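Local coordinates for carbohydrate binding protein (Flavobacterium johnsoniae, PDB 3HZB) that binds calcium ions through a betagamma-crystallin domain that is one piece of a larger, probably secreted protein, which as a whole probably binds carbohydrate, at residues G46-L51 against S61-S66; I50-D55 against S81-A86. One frame throughout, in Å; residues are numbered along the deposited sequence.

Contact 1 of 2, residues G46-L51 against S61-S66; sequences GYQAIL and STVINS
Ala-49 and Ile-64 face each other as a hydrogen-bonded antiparallel pair, and Leu-51 with Thr-62 forms the next such pair of this beta hairpin. The bonds Ile-64 N to Ala-49 O and Leu-51 N to Thr-62 O are both 2.8 Å long. Thr-62 N to Leu-51 O is longer, 3.2 Å, and more bent, 143° at the hydrogen. In between, at the non-hydrogen-bonded pair Ile-50 with Val-63, Ile-50 CA comes within 3.4 Å of Thr-62 O, a CA-H...O contact.

Apolar contacts occupy both faces. On one, Ile-50 and Val-63 lie side by side, with CD1 of Ile-50 pressed 3.4 Å from CG2 of Val-63, tighter than usual van der Waals contact. Beta-branched residues such as these suit the extended backbone. On the other, the buried Leu-51 puts its CG anti to the carbonyl carbon (chi1 -49°), and CD1 beyond it reaches CG1 of Ile-64 at 3.6 Å. The same methyl lies 3.8 Å from CG2 of Thr-62, whose methyl thus serves as an apolar partner.

Strand 47-52 is interior to its antiparallel sheet, bonded along its other edge to strand 81-86, while 60-64 is an outermost strand of that sheet within this chain. Leu-51 also packs on Leu-41 of strand 40-43, in the other sheet, and Thr-62 on Trp-75.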
# COMPACT_ATOMS: atom_id res chain seq x y z
N GLY B 46 6.89 -1.68 5.89
CA GLY B 46 8.23 -1.74 6.45
C GLY B 46 9.21 -0.83 5.74
O GLY B 46 10.36 -0.69 6.15
N TYR B 47 8.75 -0.20 4.66
CA TYR B 47 9.58 0.70 3.88
C TYR B 47 8.81 1.96 3.54
O TYR B 47 7.59 1.99 3.67
CB TYR B 47 10.03 0.00 2.60
CG TYR B 47 10.79 -1.26 2.87
CD1 TYR B 47 12.15 -1.22 3.16
CD2 TYR B 47 10.14 -2.49 2.91
CE1 TYR B 47 12.85 -2.38 3.49
CE2 TYR B 47 10.83 -3.66 3.24
CZ TYR B 47 12.18 -3.59 3.53
OH TYR B 47 12.87 -4.74 3.86
N GLN B 48 9.52 2.99 3.11
CA GLN B 48 8.87 4.24 2.75
C GLN B 48 9.70 5.04 1.77
O GLN B 48 10.92 4.88 1.69
CB GLN B 48 8.58 5.06 4.00
CG GLN B 48 9.77 5.23 4.93
CD GLN B 48 9.38 5.88 6.24
OE1 GLN B 48 10.17 5.91 7.19
NE2 GLN B 48 8.16 6.40 6.30
N ALA B 49 9.03 5.91 1.02
CA ALA B 49 9.70 6.74 0.04
C ALA B 49 9.61 8.21 0.43
O ALA B 49 8.54 8.70 0.78
CB ALA B 49 9.09 6.53 -1.34
N ILE B 50 10.74 8.89 0.40
CA ILE B 50 10.78 10.32 0.69
C ILE B 50 10.89 10.97 -0.69
O ILE B 50 11.87 10.75 -1.40
CB ILE B 50 12.02 10.72 1.49
CG1 ILE B 50 12.12 9.90 2.78
CG2 ILE B 50 11.96 12.21 1.79
CD1 ILE B 50 10.92 10.05 3.70
N LEU B 51 9.89 11.76 -1.06
CA LEU B 51 9.90 12.41 -2.36
C LEU B 51 10.48 13.81 -2.25
O LEU B 51 10.31 14.48 -1.24
CB LEU B 51 8.47 12.51 -2.92
CG LEU B 51 7.61 11.25 -2.91
CD1 LEU B 51 6.26 11.56 -3.54
CD2 LEU B 51 8.30 10.13 -3.67
N SER B 61 9.81 18.25 0.44
CA SER B 61 9.76 16.79 0.55
C SER B 61 8.45 16.34 1.17
O SER B 61 7.71 17.14 1.75
CB SER B 61 10.91 16.27 1.43
OG SER B 61 12.18 16.69 0.95
N THR B 62 8.16 15.06 1.03
CA THR B 62 6.96 14.47 1.61
C THR B 62 7.24 12.98 1.74
O THR B 62 8.09 12.44 1.03
CB THR B 62 5.71 14.69 0.73
OG1 THR B 62 4.54 14.33 1.48
CG2 THR B 62 5.77 13.85 -0.53
N VAL B 63 6.55 12.32 2.66
CA VAL B 63 6.74 10.90 2.87
C VAL B 63 5.56 10.09 2.37
O VAL B 63 4.41 10.44 2.64
CB VAL B 63 6.94 10.57 4.37
CG1 VAL B 63 7.20 9.08 4.55
CG2 VAL B 63 8.09 11.38 4.93
N ILE B 64 5.84 9.03 1.63
CA ILE B 64 4.79 8.15 1.15
C ILE B 64 5.07 6.84 1.87
O ILE B 64 6.01 6.12 1.52
CB ILE B 64 4.88 7.93 -0.38
CG1 ILE B 64 4.96 9.27 -1.11
CG2 ILE B 64 3.66 7.14 -0.86
CD1 ILE B 64 3.78 10.20 -0.87
N ASN B 65 4.28 6.54 2.90
CA ASN B 65 4.49 5.33 3.68
C ASN B 65 3.41 4.26 3.51
O ASN B 65 3.33 3.32 4.29
CB ASN B 65 4.65 5.67 5.16
CG ASN B 65 3.61 6.66 5.63
OD1 ASN B 65 2.44 6.55 5.30
ND2 ASN B 65 4.05 7.64 6.42
N SER B 66 2.58 4.43 2.48
CA SER B 66 1.51 3.49 2.15
C SER B 66 1.14 3.78 0.70
O SER B 66 1.36 4.90 0.22
CB SER B 66 0.31 3.69 3.08
OG SER B 66 -0.25 4.98 2.93

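Contact 2 of 2, residues I50-D55 against S81-A86; sequences ILYQDD and SIRVIA. With CA (calcium ion), chain M.
Ile-50 and Arg-83 form a hydrogen-bonded antiparallel pair, their short strands running at 166° to each other, with Ile-50 N to Arg-83 O at 2.7 Å and almost straight. Tyr-52 and Ser-81 form the next such pair.

Side chains of both pairs share one face. There Tyr-52 and Arg-83 cross, ring and guanidinium planes 41° apart. Arg-83 CG and CD lie 3.6 Å from CE2 of the Tyr-52 ring. The arginine chain bends at chi3 (61°), which sets NE, and beyond it NH1 donates to Tyr-52 OH at 3.0 Å. That oxygen lies in the guanidinium plane, at its edge, while NE makes a salt bridge with Asp-22, so two partners would fix the rotation of the group. A long residue ending in several N-H donors suits this double role. The Tyr-52 ring also meets Phe-57 edge-to-face.

Ser-81, buried, holds OG between its backbone N and carbonyl carbon. OG donates to Asp-54 O at 2.6 Å, in the carbonyl plane, and is also bonded to Phe-57 N; a small hydroxyl can thus tie down the chain where it turns out of the strand. On the opposite face Leu-51 CD2 lies 4.0 Å from Ile-82 CG1.

Where the chain turns its corner at Gln-53, the carbonyl O of Gln-53 binds calcium at 2.5 Å, while its OE1 accepts a hydrogen bond from a calcium-bound water. Asp-36, Lys-78 and Ser-80 complete the protein ligands, an arrangement characteristic of the calcium-binding motif of the betagamma-crystallin Greek key.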
# COMPACT_ATOMS: atom_id res chain seq x y z
N ILE B 50 10.74 8.89 0.40
CA ILE B 50 10.78 10.32 0.69
C ILE B 50 10.89 10.97 -0.69
O ILE B 50 11.87 10.75 -1.40
CB ILE B 50 12.02 10.72 1.49
CG1 ILE B 50 12.12 9.90 2.78
CG2 ILE B 50 11.96 12.21 1.79
CD1 ILE B 50 10.92 10.05 3.70
N LEU B 51 9.89 11.76 -1.06
CA LEU B 51 9.90 12.41 -2.36
C LEU B 51 10.48 13.81 -2.25
O LEU B 51 10.31 14.48 -1.24
CB LEU B 51 8.47 12.51 -2.92
CG LEU B 51 7.61 11.25 -2.91
CD1 LEU B 51 6.26 11.56 -3.54
CD2 LEU B 51 8.30 10.13 -3.67
N TYR B 52 11.17 14.24 -3.31
CA TYR B 52 11.77 15.57 -3.35
C TYR B 52 11.32 16.29 -4.62
O TYR B 52 11.24 15.69 -5.70
CB TYR B 52 13.29 15.47 -3.33
CG TYR B 52 13.86 14.87 -2.06
CD1 TYR B 52 14.23 15.68 -0.99
CD2 TYR B 52 13.99 13.49 -1.92
CE1 TYR B 52 14.73 15.13 0.20
CE2 TYR B 52 14.48 12.93 -0.74
CZ TYR B 52 14.85 13.75 0.31
OH TYR B 52 15.33 13.20 1.48
N GLN B 53 11.02 17.58 -4.50
CA GLN B 53 10.60 18.36 -5.64
C GLN B 53 11.73 18.53 -6.65
O GLN B 53 11.52 18.45 -7.84
CB GLN B 53 10.12 19.75 -5.20
CG GLN B 53 8.78 19.79 -4.48
CD GLN B 53 7.60 19.58 -5.42
OE1 GLN B 53 7.59 20.09 -6.54
NE2 GLN B 53 6.59 18.87 -4.94
N ASP B 54 12.95 18.74 -6.17
CA ASP B 54 14.06 18.95 -7.09
C ASP B 54 15.03 17.78 -7.13
O ASP B 54 14.96 16.88 -6.29
CB ASP B 54 14.81 20.24 -6.72
CG ASP B 54 13.89 21.45 -6.70
OD1 ASP B 54 12.94 21.49 -7.50
OD2 ASP B 54 14.14 22.37 -5.89
N ASP B 55 15.93 17.80 -8.10
CA ASP B 55 16.92 16.73 -8.24
C ASP B 55 17.91 16.83 -7.08
O ASP B 55 17.98 17.85 -6.40
CB ASP B 55 17.65 16.86 -9.58
CG ASP B 55 18.51 15.65 -9.91
OD1 ASP B 55 18.37 14.61 -9.23
OD2 ASP B 55 19.32 15.73 -10.86
N SER B 81 13.55 13.54 -7.53
CA SER B 81 14.48 12.64 -6.86
C SER B 81 13.75 11.96 -5.71
O SER B 81 12.76 12.49 -5.18
CB SER B 81 15.74 13.38 -6.37
OG SER B 81 15.44 14.43 -5.47
N ILE B 82 14.22 10.78 -5.34
CA ILE B 82 13.59 9.99 -4.29
C ILE B 82 14.61 9.24 -3.45
O ILE B 82 15.67 8.85 -3.94
CB ILE B 82 12.65 8.93 -4.91
CG1 ILE B 82 11.60 9.60 -5.78
CG2 ILE B 82 12.01 8.10 -3.81
CD1 ILE B 82 10.74 8.61 -6.55
N ARG B 83 14.26 9.03 -2.19
CA ARG B 83 15.10 8.27 -1.28
C ARG B 83 14.19 7.26 -0.61
O ARG B 83 13.11 7.61 -0.11
CB ARG B 83 15.76 9.18 -0.24
CG ARG B 83 16.79 10.13 -0.84
CD ARG B 83 17.41 11.01 0.22
NE ARG B 83 18.11 10.22 1.23
CZ ARG B 83 17.99 10.44 2.54
NH1 ARG B 83 17.20 11.41 2.98
NH2 ARG B 83 18.66 9.68 3.40
N VAL B 84 14.62 6.00 -0.63
CA VAL B 84 13.87 4.91 -0.04
C VAL B 84 14.58 4.53 1.25
O VAL B 84 15.78 4.26 1.25
CB VAL B 84 13.83 3.69 -0.99
CG1 VAL B 84 13.03 2.56 -0.35
CG2 VAL B 84 13.20 4.10 -2.32
N ILE B 85 13.83 4.52 2.36
CA ILE B 85 14.39 4.18 3.66
C ILE B 85 13.48 3.20 4.41
O ILE B 85 12.32 3.01 4.05
CB ILE B 85 14.56 5.44 4.54
CG1 ILE B 85 13.19 6.06 4.82
CG2 ILE B 85 15.47 6.44 3.84
CD1 ILE B 85 13.25 7.28 5.73
N ALA B 86 14.01 2.59 5.46
CA ALA B 86 13.23 1.65 6.25
C ALA B 86 12.13 2.40 6.99
O ALA B 86 12.27 3.59 7.28
CB ALA B 86 14.14 0.93 7.25
CA CA M . 10.45 18.62 -10.09
O HOH W 1 8.82 20.33 -8.87
O HOH W 2 11.98 20.86 -9.84
O HOH W 3 10.21 20.73 -11.92

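Contacts 1 and 2 occupy the two edges of strand 47-52, so that 60-64, 47-52 and 81-86 run consecutively across one sheet; their centres lie about 8 Å apart. Ile-50 and Leu-51 belong to both: their side chains lie on opposite faces of the sheet, and each reaches both neighbouring strands, Ile-50 touching Ile-85 on the side of 81-86. A probable hydrogen bond from Gln-48 N to Ile-85 O (3.0 Å) continues the pairing of contact 2 back into the range of contact 1. Only contact 2 contains a calcium ligand, Gln-53; from contact 1, the side chains of Thr-62 and Gln-53 are about 7 Å apart at their nearest atoms.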